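Local coordinates for aspartyl-tRNA synthetase 2 (Thermus thermophilus, PDB 1N9W), which attaches aspartate to both tRNA(Asp) and tRNA(Asn) in two steps, first activating the amino acid with ATP as aspartyl-adenylate, at the interface of chains A and B. Sequence-based numbering; all coordinates share one arbitrary frame. Chains: chain A/B, aspartyl-tRNA synthetase 2.

Contact 1: the interface of chains A and B. Residues chain A 20-21, 56-59, 85-88, 117; chain B 223, 354, 382-386.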
loop_
_atom_site.group_PDB
_atom_site.type_symbol
_atom_site.label_atom_id
_atom_site.label_comp_id
_atom_site.label_asym_id
_atom_site.label_seq_id
_atom_site.Cartn_x
_atom_site.Cartn_y
_atom_site.Cartn_z
ATOM N N GLY A 20 -23.479 15.311 1.561
ATOM C CA GLY A 20 -23.633 13.960 2.061
ATOM C C GLY A 20 -24.884 13.293 1.523
ATOM O O GLY A 20 -25.404 13.688 0.483
ATOM N N PHE A 21 -25.375 12.285 2.229
ATOM C CA PHE A 21 -26.562 11.585 1.780
ATOM C C PHE A 21 -27.700 11.699 2.783
ATOM O O PHE A 21 -27.487 11.970 3.968
ATOM C CB PHE A 21 -26.253 10.103 1.529
ATOM C CG PHE A 21 -25.079 9.869 0.618
ATOM C CD1 PHE A 21 -23.779 10.005 1.087
ATOM C CD2 PHE A 21 -25.277 9.513 -0.710
ATOM C CE1 PHE A 21 -22.680 9.787 0.243
ATOM C CE2 PHE A 21 -24.189 9.290 -1.568
ATOM C CZ PHE A 21 -22.888 9.427 -1.085
ATOM N N GLU A 56 -31.079 8.068 0.853
ATOM C CA GLU A 56 -29.846 7.744 0.142
ATOM C C GLU A 56 -29.532 8.694 -1.004
ATOM O O GLU A 56 -28.633 8.437 -1.807
ATOM C CB GLU A 56 -29.898 6.296 -0.353
ATOM C CG GLU A 56 -28.661 5.517 -0.017
ATOM C CD GLU A 56 -28.110 5.873 1.357
ATOM O OE1 GLU A 56 -28.802 5.648 2.360
ATOM O OE2 GLU A 56 -26.986 6.406 1.419
ATOM N N SER A 57 -30.287 9.788 -1.083
ATOM C CA SER A 57 -30.075 10.806 -2.113
ATOM C C SER A 57 -28.865 11.658 -1.699
ATOM O O SER A 57 -28.606 11.845 -0.511
ATOM C CB SER A 57 -31.313 11.712 -2.235
ATOM O OG SER A 57 -32.446 11.018 -2.733
ATOM N N ALA A 58 -28.130 12.161 -2.683
ATOM C CA ALA A 58 -26.972 13.007 -2.426
ATOM C C ALA A 58 -27.469 14.442 -2.351
ATOM O O ALA A 58 -28.123 14.922 -3.280
ATOM C CB ALA A 58 -25.951 12.867 -3.536
ATOM N N LEU A 59 -27.155 15.123 -1.253
ATOM C CA LEU A 59 -27.589 16.499 -1.057
ATOM C C LEU A 59 -26.474 17.461 -0.714
ATOM O O LEU A 59 -25.395 17.075 -0.258
ATOM C CB LEU A 59 -28.610 16.580 0.082
ATOM C CG LEU A 59 -29.832 15.672 0.053
ATOM C CD1 LEU A 59 -30.593 15.844 1.345
ATOM C CD2 LEU A 59 -30.696 16.005 -1.147
ATOM N N LEU A 85 -28.426 16.890 -5.350
ATOM C CA LEU A 85 -27.390 16.652 -6.360
ATOM C C LEU A 85 -27.650 15.407 -7.188
ATOM O O LEU A 85 -27.377 15.376 -8.388
ATOM C CB LEU A 85 -26.028 16.513 -5.682
ATOM C CG LEU A 85 -25.618 17.664 -4.761
ATOM C CD1 LEU A 85 -24.274 17.366 -4.138
ATOM C CD2 LEU A 85 -25.577 18.951 -5.564
ATOM N N SER A 86 -28.166 14.374 -6.536
ATOM C CA SER A 86 -28.444 13.126 -7.215
ATOM C C SER A 86 -29.572 12.395 -6.509
ATOM O O SER A 86 -29.376 11.783 -5.459
ATOM C CB SER A 86 -27.190 12.250 -7.247
ATOM O OG SER A 86 -27.483 10.961 -7.747
ATOM N N PRO A 87 -30.783 12.469 -7.081
ATOM C CA PRO A 87 -31.990 11.832 -6.553
ATOM C C PRO A 87 -31.929 10.312 -6.620
ATOM O O PRO A 87 -31.534 9.739 -7.638
ATOM C CB PRO A 87 -33.095 12.379 -7.455
ATOM C CG PRO A 87 -32.546 13.677 -7.942
ATOM C CD PRO A 87 -31.117 13.330 -8.228
ATOM N N ALA A 88 -32.324 9.665 -5.532
ATOM C CA ALA A 88 -32.354 8.212 -5.476
ATOM C C ALA A 88 -33.664 7.789 -6.136
ATOM O O ALA A 88 -34.685 8.460 -5.984
ATOM C CB ALA A 88 -32.308 7.735 -4.026
ATOM N N ARG A 117 -22.727 1.788 3.180
ATOM C CA ARG A 117 -22.755 3.219 3.461
ATOM C C ARG A 117 -23.044 3.519 4.919
ATOM O O ARG A 117 -22.714 4.596 5.410
ATOM C CB ARG A 117 -23.813 3.908 2.597
ATOM C CG ARG A 117 -23.527 3.868 1.117
ATOM C CD ARG A 117 -24.578 4.643 0.355
ATOM N NE ARG A 117 -24.335 4.607 -1.084
ATOM C CZ ARG A 117 -25.009 5.328 -1.977
ATOM N NH1 ARG A 117 -25.975 6.148 -1.583
ATOM N NH2 ARG A 117 -24.719 5.233 -3.265
ATOM N N PHE B 223 -18.670 14.142 -5.281
ATOM C CA PHE B 223 -19.018 15.536 -5.004
ATOM C C PHE B 223 -18.095 16.517 -5.723
ATOM O O PHE B 223 -17.652 17.511 -5.150
ATOM C CB PHE B 223 -18.993 15.807 -3.500
ATOM C CG PHE B 223 -20.074 15.098 -2.752
ATOM C CD1 PHE B 223 -21.402 15.460 -2.918
ATOM C CD2 PHE B 223 -19.771 14.041 -1.907
ATOM C CE1 PHE B 223 -22.417 14.775 -2.254
ATOM C CE2 PHE B 223 -20.780 13.351 -1.243
ATOM C CZ PHE B 223 -22.106 13.720 -1.418
ATOM N N HIS B 354 -23.317 9.492 -13.177
ATOM C CA HIS B 354 -23.912 9.089 -11.901
ATOM C C HIS B 354 -25.409 8.829 -11.934
ATOM O O HIS B 354 -25.938 8.138 -11.064
ATOM C CB HIS B 354 -23.622 10.137 -10.832
ATOM C CG HIS B 354 -24.024 11.524 -11.225
ATOM N ND1 HIS B 354 -23.353 12.245 -12.188
ATOM C CD2 HIS B 354 -25.013 12.329 -10.770
ATOM C CE1 HIS B 354 -23.909 13.439 -12.306
ATOM N NE2 HIS B 354 -24.915 13.514 -11.460
ATOM N N TYR B 382 -29.254 4.724 -6.350
ATOM C CA TYR B 382 -29.219 5.177 -4.968
ATOM C C TYR B 382 -28.424 6.458 -4.778
ATOM O O TYR B 382 -27.480 6.515 -3.991
ATOM C CB TYR B 382 -28.679 4.068 -4.071
ATOM C CG TYR B 382 -29.588 2.862 -4.039
ATOM C CD1 TYR B 382 -30.738 2.850 -3.249
ATOM C CD2 TYR B 382 -29.322 1.744 -4.836
ATOM C CE1 TYR B 382 -31.603 1.756 -3.254
ATOM C CE2 TYR B 382 -30.180 0.647 -4.849
ATOM C CZ TYR B 382 -31.319 0.660 -4.055
ATOM O OH TYR B 382 -32.172 -0.418 -4.069
ATOM N N GLY B 383 -28.826 7.483 -5.524
ATOM C CA GLY B 383 -28.199 8.785 -5.435
ATOM C C GLY B 383 -26.686 8.848 -5.487
ATOM O O GLY B 383 -26.074 9.597 -4.723
ATOM N N MET B 384 -26.069 8.072 -6.371
ATOM C CA MET B 384 -24.620 8.125 -6.498
ATOM C C MET B 384 -24.342 9.572 -6.901
ATOM O O MET B 384 -24.858 10.054 -7.910
ATOM C CB MET B 384 -24.136 7.174 -7.598
ATOM C CG MET B 384 -22.644 6.902 -7.548
ATOM S SD MET B 384 -22.135 5.903 -6.129
ATOM C CE MET B 384 -21.647 4.489 -6.955
ATOM N N PRO B 385 -23.532 10.289 -6.114
ATOM C CA PRO B 385 -23.204 11.689 -6.402
ATOM C C PRO B 385 -22.261 11.888 -7.582
ATOM O O PRO B 385 -21.532 10.972 -7.960
ATOM C CB PRO B 385 -22.577 12.157 -5.097
ATOM C CG PRO B 385 -21.812 10.928 -4.673
ATOM C CD PRO B 385 -22.817 9.819 -4.912
ATOM N N PRO B 386 -22.268 13.089 -8.188
ATOM C CA PRO B 386 -21.363 13.309 -9.318
ATOM C C PRO B 386 -19.940 12.998 -8.858
ATOM O O PRO B 386 -19.492 13.489 -7.820
ATOM C CB PRO B 386 -21.576 14.786 -9.654
ATOM C CG PRO B 386 -22.012 15.382 -8.354
ATOM C CD PRO B 386 -22.956 14.338 -7.815
#
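Two backbone carbonyls of the B:Tyr382 to B:Pro386 loop are bound by side chains of chain A. The guanidinium of A:Arg117 comes nearly end-on to B:Tyr382 O, NH1 lying 2.9 Å away in the carbonyl plane at a C=O...N angle of 159°; NH2 adds a weaker bond. The hydroxyl OG of A:Ser86, anti to its backbone N (chi1 172°), donates a hydrogen bond to B:Met384 O (2.8 Å) from above the carbonyl plane. Between these bonds B:Gly383 packs against A:Ala58 and A:Ser86. CE2 of A:Phe21 meets CD of B:Pro385 at 3.7 Å, the side chains crossing at about a right angle. CD1 of A:Leu85 lies at the edge of the B:Phe223 ring, in its plane, 3.7 Å from B:Phe223 CD1.

Behind this shell, the carboxylate OE2 of A:Glu56 takes an almost straight salt-bridged hydrogen bond from A:Arg117 NH1 (3.2 Å, 172° at H) on its anti lone pair, steadying the extended arginine. An alanine in place of A:Arg117 would probably leave B:Tyr382 O and A:Glu56 without this shared partner, loosening the loop. In the homodimer, the patch joins the OB-fold anticodon-binding domain of chain A (strands 15-27 and 58-67) and A:Arg117 of its synthetase domain to catalytic-domain loops of chain B.

Contact 2: the interface of chains A and B. Residues chain A 113, 116-117, 125, 412-413; chain B 148-149, 182, 185-186, 189-190.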
loop_
_atom_site.group_PDB
_atom_site.type_symbol
_atom_site.label_atom_id
_atom_site.label_comp_id
_atom_site.label_asym_id
_atom_site.label_seq_id
_atom_site.Cartn_x
_atom_site.Cartn_y
_atom_site.Cartn_z
ATOM N N TYR A 113 -23.701 -2.981 -2.133
ATOM C CA TYR A 113 -23.386 -1.737 -2.822
ATOM C C TYR A 113 -24.062 -0.502 -2.230
ATOM O O TYR A 113 -23.831 0.612 -2.694
ATOM C CB TYR A 113 -23.752 -1.868 -4.303
ATOM C CG TYR A 113 -25.206 -2.209 -4.544
ATOM C CD1 TYR A 113 -26.189 -1.221 -4.533
ATOM C CD2 TYR A 113 -25.605 -3.531 -4.748
ATOM C CE1 TYR A 113 -27.534 -1.538 -4.717
ATOM C CE2 TYR A 113 -26.946 -3.859 -4.932
ATOM C CZ TYR A 113 -27.905 -2.857 -4.914
ATOM O OH TYR A 113 -29.229 -3.181 -5.084
ATOM N N LEU A 116 -23.260 -0.828 2.792
ATOM C CA LEU A 116 -21.930 -0.502 3.309
ATOM C C LEU A 116 -21.832 0.967 3.724
ATOM O O LEU A 116 -20.959 1.343 4.511
ATOM C CB LEU A 116 -20.869 -0.786 2.248
ATOM C CG LEU A 116 -19.802 -1.836 2.543
ATOM C CD1 LEU A 116 -18.847 -1.896 1.366
ATOM C CD2 LEU A 116 -19.051 -1.502 3.820
ATOM N N ARG A 117 -22.727 1.788 3.180
ATOM C CA ARG A 117 -22.755 3.219 3.461
ATOM C C ARG A 117 -23.044 3.519 4.919
ATOM O O ARG A 117 -22.714 4.596 5.410
ATOM C CB ARG A 117 -23.813 3.908 2.597
ATOM C CG ARG A 117 -23.527 3.868 1.117
ATOM C CD ARG A 117 -24.578 4.643 0.355
ATOM N NE ARG A 117 -24.335 4.607 -1.084
ATOM C CZ ARG A 117 -25.009 5.328 -1.977
ATOM N NH1 ARG A 117 -25.975 6.148 -1.583
ATOM N NH2 ARG A 117 -24.719 5.233 -3.265
ATOM N N LEU A 125 -13.802 -0.989 7.889
ATOM C CA LEU A 125 -12.957 -0.699 6.738
ATOM C C LEU A 125 -12.110 0.529 6.970
ATOM O O LEU A 125 -10.966 0.621 6.507
ATOM C CB LEU A 125 -13.808 -0.485 5.489
ATOM C CG LEU A 125 -14.781 -1.594 5.105
ATOM C CD1 LEU A 125 -15.343 -1.323 3.709
ATOM C CD2 LEU A 125 -14.050 -2.927 5.122
ATOM N N ALA A 412 -14.714 -5.139 2.481
ATOM C CA ALA A 412 -15.648 -4.405 1.637
ATOM C C ALA A 412 -16.578 -5.306 0.823
ATOM O O ALA A 412 -17.799 -5.244 0.972
ATOM C CB ALA A 412 -14.885 -3.471 0.698
ATOM N N PHE A 413 -16.003 -6.140 -0.036
ATOM C CA PHE A 413 -16.795 -7.025 -0.883
ATOM C C PHE A 413 -16.453 -8.505 -0.688
ATOM O O PHE A 413 -15.584 -9.043 -1.377
ATOM C CB PHE A 413 -16.580 -6.637 -2.350
ATOM C CG PHE A 413 -16.633 -5.155 -2.594
ATOM C CD1 PHE A 413 -17.856 -4.487 -2.662
ATOM C CD2 PHE A 413 -15.458 -4.416 -2.704
ATOM C CE1 PHE A 413 -17.905 -3.102 -2.836
ATOM C CE2 PHE A 413 -15.493 -3.034 -2.877
ATOM C CZ PHE A 413 -16.717 -2.375 -2.943
ATOM N N PHE B 148 -9.394 -1.795 -0.412
ATOM C CA PHE B 148 -8.854 -3.029 -0.954
ATOM C C PHE B 148 -9.997 -3.811 -1.590
ATOM O O PHE B 148 -10.831 -4.381 -0.888
ATOM C CB PHE B 148 -8.206 -3.835 0.174
ATOM C CG PHE B 148 -7.246 -3.026 1.005
ATOM C CD1 PHE B 148 -7.699 -2.256 2.072
ATOM C CD2 PHE B 148 -5.894 -2.990 0.684
ATOM C CE1 PHE B 148 -6.821 -1.451 2.793
ATOM C CE2 PHE B 148 -5.008 -2.187 1.400
ATOM C CZ PHE B 148 -5.472 -1.421 2.457
ATOM N N THR B 149 -10.036 -3.821 -2.920
ATOM C CA THR B 149 -11.088 -4.510 -3.656
ATOM C C THR B 149 -10.615 -5.827 -4.270
ATOM O O THR B 149 -9.413 -6.085 -4.376
ATOM C CB THR B 149 -11.672 -3.609 -4.775
ATOM O OG1 THR B 149 -10.637 -3.236 -5.688
ATOM C CG2 THR B 149 -12.290 -2.349 -4.172
ATOM N N TYR B 182 -16.271 -1.276 -8.166
ATOM C CA TYR B 182 -15.998 -1.265 -6.740
ATOM C C TYR B 182 -15.557 0.107 -6.257
ATOM O O TYR B 182 -15.997 0.564 -5.209
ATOM C CB TYR B 182 -14.943 -2.313 -6.382
ATOM C CG TYR B 182 -15.404 -3.738 -6.604
ATOM C CD1 TYR B 182 -16.689 -4.146 -6.229
ATOM C CD2 TYR B 182 -14.546 -4.691 -7.162
ATOM C CE1 TYR B 182 -17.107 -5.470 -6.402
ATOM C CE2 TYR B 182 -14.951 -6.018 -7.336
ATOM C CZ TYR B 182 -16.231 -6.398 -6.952
ATOM O OH TYR B 182 -16.627 -7.706 -7.108
ATOM N N ILE B 185 -18.640 2.340 -5.992
ATOM C CA ILE B 185 -19.459 1.980 -4.852
ATOM C C ILE B 185 -18.811 2.513 -3.586
ATOM O O ILE B 185 -19.498 3.004 -2.691
ATOM C CB ILE B 185 -19.604 0.460 -4.724
ATOM C CG1 ILE B 185 -20.322 -0.093 -5.957
ATOM C CG2 ILE B 185 -20.363 0.111 -3.452
ATOM C CD1 ILE B 185 -20.487 -1.596 -5.945
ATOM N N MET B 186 -17.487 2.427 -3.503
ATOM C CA MET B 186 -16.816 2.914 -2.302
ATOM C C MET B 186 -16.856 4.441 -2.213
ATOM O O MET B 186 -16.689 5.000 -1.133
ATOM C CB MET B 186 -15.377 2.377 -2.217
ATOM C CG MET B 186 -15.294 0.859 -1.973
ATOM S SD MET B 186 -16.386 0.252 -0.668
ATOM C CE MET B 186 -15.483 0.768 0.757
ATOM N N VAL B 189 -19.494 5.374 -0.076
ATOM C CA VAL B 189 -19.234 4.984 1.303
ATOM C C VAL B 189 -18.281 5.962 1.989
ATOM O O VAL B 189 -18.560 6.441 3.092
ATOM C CB VAL B 189 -18.646 3.547 1.359
ATOM C CG1 VAL B 189 -18.345 3.148 2.802
ATOM C CG2 VAL B 189 -19.627 2.556 0.729
ATOM N N PHE B 190 -17.174 6.279 1.325
ATOM C CA PHE B 190 -16.164 7.178 1.891
ATOM C C PHE B 190 -15.958 8.494 1.142
ATOM O O PHE B 190 -15.128 9.310 1.542
ATOM C CB PHE B 190 -14.829 6.433 1.991
ATOM C CG PHE B 190 -14.838 5.291 2.974
ATOM C CD1 PHE B 190 -15.139 5.514 4.313
ATOM C CD2 PHE B 190 -14.513 3.994 2.565
ATOM C CE1 PHE B 190 -15.118 4.470 5.236
ATOM C CE2 PHE B 190 -14.488 2.938 3.481
ATOM C CZ PHE B 190 -14.792 3.175 4.821
HETATM O O HOH W 1 -22.361 3.136 -2.685
#
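A:Phe413 is the centre of an apolar patch, its ring layered between its own chain and the partner. A:Ala412 CB sits over one face toward the rim, while B:Tyr182 covers the opposite face, with CD1 3.5 Å above the plane and over the ring centre. The two aromatic rings slide past each other in opposite directions, stacked with centroids 4.3 Å apart and planes inclined by 28°. At the rim, CE2 of A:Phe413 touches the methyl CG2 of B:Thr149 at 3.5 Å. The far corner CZ meets B:Met186 tip to tip, 3.5 Å from its SD.

B:Met186 is bent at chi2 (-46°) and chi3 (-77°), which carries its sulfur toward A:Leu116 CD1 and its terminal methyl CE to A:Leu125 CD1 at 3.6 Å, the leucine crossing it at about a right angle. A:Leu125 also sets its CB against the edge of B:Phe190, in the ring plane. B:Ile185 lays CG2 against the backbone of A:Tyr113 and CD1 against its CB, and B:Val189 packs against A:Leu116.

Polar linkage runs through a water 2.9 Å from both A:Tyr113 O and B:Ile185 O and at the edge of the A:Arg117 guanidinium, 2.9 Å from NE. In the homodimer, helix 181-190 of chain B, whose start carries B:Tyr182 of the probable aspartate-binding region, packs against helices 112-115 and 119-141 and A:Ala412-A:Phe413, which may couple the interface to the active site.

Contact 3: the interface of chains A and B. Residues chain A 88, 90-93, 113-114, 117; chain B 379, 381-382.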
loop_
_atom_site.group_PDB
_atom_site.type_symbol
_atom_site.label_atom_id
_atom_site.label_comp_id
_atom_site.label_asym_id
_atom_site.label_seq_id
_atom_site.Cartn_x
_atom_site.Cartn_y
_atom_site.Cartn_z
ATOM N N ALA A 88 -32.324 9.665 -5.532
ATOM C CA ALA A 88 -32.354 8.212 -5.476
ATOM C C ALA A 88 -33.664 7.789 -6.136
ATOM O O ALA A 88 -34.685 8.460 -5.984
ATOM C CB ALA A 88 -32.308 7.735 -4.026
ATOM N N GLU A 90 -35.085 3.986 -6.656
ATOM C CA GLU A 90 -35.764 2.933 -5.920
ATOM C C GLU A 90 -35.564 3.054 -4.416
ATOM O O GLU A 90 -34.607 3.685 -3.955
ATOM C CB GLU A 90 -35.249 1.566 -6.384
ATOM C CG GLU A 90 -35.440 1.303 -7.865
ATOM C CD GLU A 90 -36.897 1.323 -8.265
ATOM O OE1 GLU A 90 -37.689 0.572 -7.651
ATOM O OE2 GLU A 90 -37.256 2.088 -9.191
ATOM N N PRO A 91 -36.495 2.483 -3.631
ATOM C CA PRO A 91 -36.370 2.536 -2.173
ATOM C C PRO A 91 -35.184 1.632 -1.866
ATOM O O PRO A 91 -34.776 0.848 -2.722
ATOM C CB PRO A 91 -37.678 1.925 -1.687
ATOM C CG PRO A 91 -38.635 2.259 -2.772
ATOM C CD PRO A 91 -37.826 1.985 -4.020
ATOM N N THR A 92 -34.627 1.736 -0.668
ATOM C CA THR A 92 -33.482 0.903 -0.317
ATOM C C THR A 92 -33.922 -0.442 0.261
ATOM O O THR A 92 -34.797 -0.500 1.126
ATOM C CB THR A 92 -32.582 1.594 0.716
ATOM O OG1 THR A 92 -33.296 1.723 1.953
ATOM C CG2 THR A 92 -32.175 2.978 0.221
ATOM N N PRO A 93 -33.314 -1.544 -0.210
ATOM C CA PRO A 93 -33.639 -2.895 0.259
ATOM C C PRO A 93 -33.609 -2.999 1.783
ATOM O O PRO A 93 -34.180 -3.922 2.363
ATOM C CB PRO A 93 -32.565 -3.749 -0.401
ATOM C CG PRO A 93 -32.336 -3.041 -1.698
ATOM C CD PRO A 93 -32.281 -1.591 -1.262
ATOM N N TYR A 113 -23.701 -2.981 -2.133
ATOM C CA TYR A 113 -23.386 -1.737 -2.822
ATOM C C TYR A 113 -24.062 -0.502 -2.230
ATOM O O TYR A 113 -23.831 0.612 -2.694
ATOM C CB TYR A 113 -23.752 -1.868 -4.303
ATOM C CG TYR A 113 -25.206 -2.209 -4.544
ATOM C CD1 TYR A 113 -26.189 -1.221 -4.533
ATOM C CD2 TYR A 113 -25.605 -3.531 -4.748
ATOM C CE1 TYR A 113 -27.534 -1.538 -4.717
ATOM C CE2 TYR A 113 -26.946 -3.859 -4.932
ATOM C CZ TYR A 113 -27.905 -2.857 -4.914
ATOM O OH TYR A 113 -29.229 -3.181 -5.084
ATOM N N VAL A 114 -24.892 -0.696 -1.208
ATOM C CA VAL A 114 -25.578 0.419 -0.572
ATOM C C VAL A 114 -25.587 0.301 0.952
ATOM O O VAL A 114 -25.523 1.307 1.662
ATOM C CB VAL A 114 -27.042 0.544 -1.086
ATOM C CG1 VAL A 114 -27.879 -0.630 -0.595
ATOM C CG2 VAL A 114 -27.646 1.862 -0.630
ATOM N N ARG A 117 -22.727 1.788 3.180
ATOM C CA ARG A 117 -22.755 3.219 3.461
ATOM C C ARG A 117 -23.044 3.519 4.919
ATOM O O ARG A 117 -22.714 4.596 5.410
ATOM C CB ARG A 117 -23.813 3.908 2.597
ATOM C CG ARG A 117 -23.527 3.868 1.117
ATOM C CD ARG A 117 -24.578 4.643 0.355
ATOM N NE ARG A 117 -24.335 4.607 -1.084
ATOM C CZ ARG A 117 -25.009 5.328 -1.977
ATOM N NH1 ARG A 117 -25.975 6.148 -1.583
ATOM N NH2 ARG A 117 -24.719 5.233 -3.265
ATOM N N VAL B 379 -26.422 0.087 -8.119
ATOM C CA VAL B 379 -25.967 1.140 -7.221
ATOM C C VAL B 379 -26.362 2.537 -7.694
ATOM O O VAL B 379 -26.712 3.389 -6.882
ATOM C CB VAL B 379 -24.430 1.094 -7.019
ATOM C CG1 VAL B 379 -23.717 1.394 -8.325
ATOM C CG2 VAL B 379 -24.021 2.090 -5.947
ATOM N N LYS B 381 -28.864 3.614 -8.630
ATOM C CA LYS B 381 -30.272 3.851 -8.365
ATOM C C LYS B 381 -30.385 4.306 -6.913
ATOM O O LYS B 381 -31.461 4.273 -6.314
ATOM C CB LYS B 381 -31.075 2.569 -8.595
ATOM C CG LYS B 381 -31.374 2.306 -10.062
ATOM C CD LYS B 381 -31.611 0.831 -10.350
ATOM C CE LYS B 381 -32.445 0.191 -9.344
ATOM N NZ LYS B 381 -32.953 -1.040 -9.467
ATOM N N TYR B 382 -29.254 4.724 -6.350
ATOM C CA TYR B 382 -29.219 5.177 -4.968
ATOM C C TYR B 382 -28.424 6.458 -4.778
ATOM O O TYR B 382 -27.480 6.515 -3.991
ATOM C CB TYR B 382 -28.679 4.068 -4.071
ATOM C CG TYR B 382 -29.588 2.862 -4.039
ATOM C CD1 TYR B 382 -30.738 2.850 -3.249
ATOM C CD2 TYR B 382 -29.322 1.744 -4.836
ATOM C CE1 TYR B 382 -31.603 1.756 -3.254
ATOM C CE2 TYR B 382 -30.180 0.647 -4.849
ATOM C CZ TYR B 382 -31.319 0.660 -4.055
ATOM O OH TYR B 382 -32.172 -0.418 -4.069
#
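In this part of the homodimer interface the ring of B:Tyr382 is inserted between the A:Ala88-A:Pro93 and A:Tyr113-A:Arg117 segments of chain A. Next to it in sequence, B:Lys381 CE touches A:Glu90 CG at 3.5 Å, the two side chains lying side by side and pointing the same way; their opposite charges do not make contact and would add at most a long-range attraction.

From CB, B:Tyr382 turns CG anti to the carbonyl carbon (chi1 -65°) and sets the ring across that bond (chi2 -79°), which directs it into chain A. CG meets the methyl CG2 of A:Val114 at 4.0 Å, the two side chains crossing at about a right angle. The two sides of the ring then part company. On one, CD1 faces CG2 of A:Thr92, and CE1 packs 3.6 Å from CA of that residue, whose backbone N lies in the plane of the tyrosine ring at its edge. On the other, CD2 lies at the edge of the A:Tyr113 ring and in its plane, and CE2 is 3.4 Å from A:Tyr113 CE1, the side chains crossing obliquely. A:Tyr113 also slides past B:Val379, at the start of 3-10 helix 379-381, in the opposite direction, its CD1 3.6 Å from B:Val379 CA. At the tip of B:Tyr382, beside A:Pro93, the phenolic OH donates a hydrogen bond to the backbone oxygen A:Pro91 O, 3.2 Å away, in the carbonyl plane and on a lone pair.

Contact 1 and contact 3 have C-alpha centres about 10 Å apart and share A:Ala88, A:Arg117 and B:Tyr382; contact 2 lies about 15 Å from contact 1 and 13 Å from contact 3. A:Arg117 belongs to all three, and A:Tyr113 links contacts 2 and 3. Together they form a continuous strip in which the partner's catalytic domain meets the anticodon-binding domain, residues 88-93 and the catalytic domain of chain A. Because the homodimer is two-fold symmetric, the strip occurs twice, and it is likely to help set how each anticodon-binding domain is held relative to the catalytic domains.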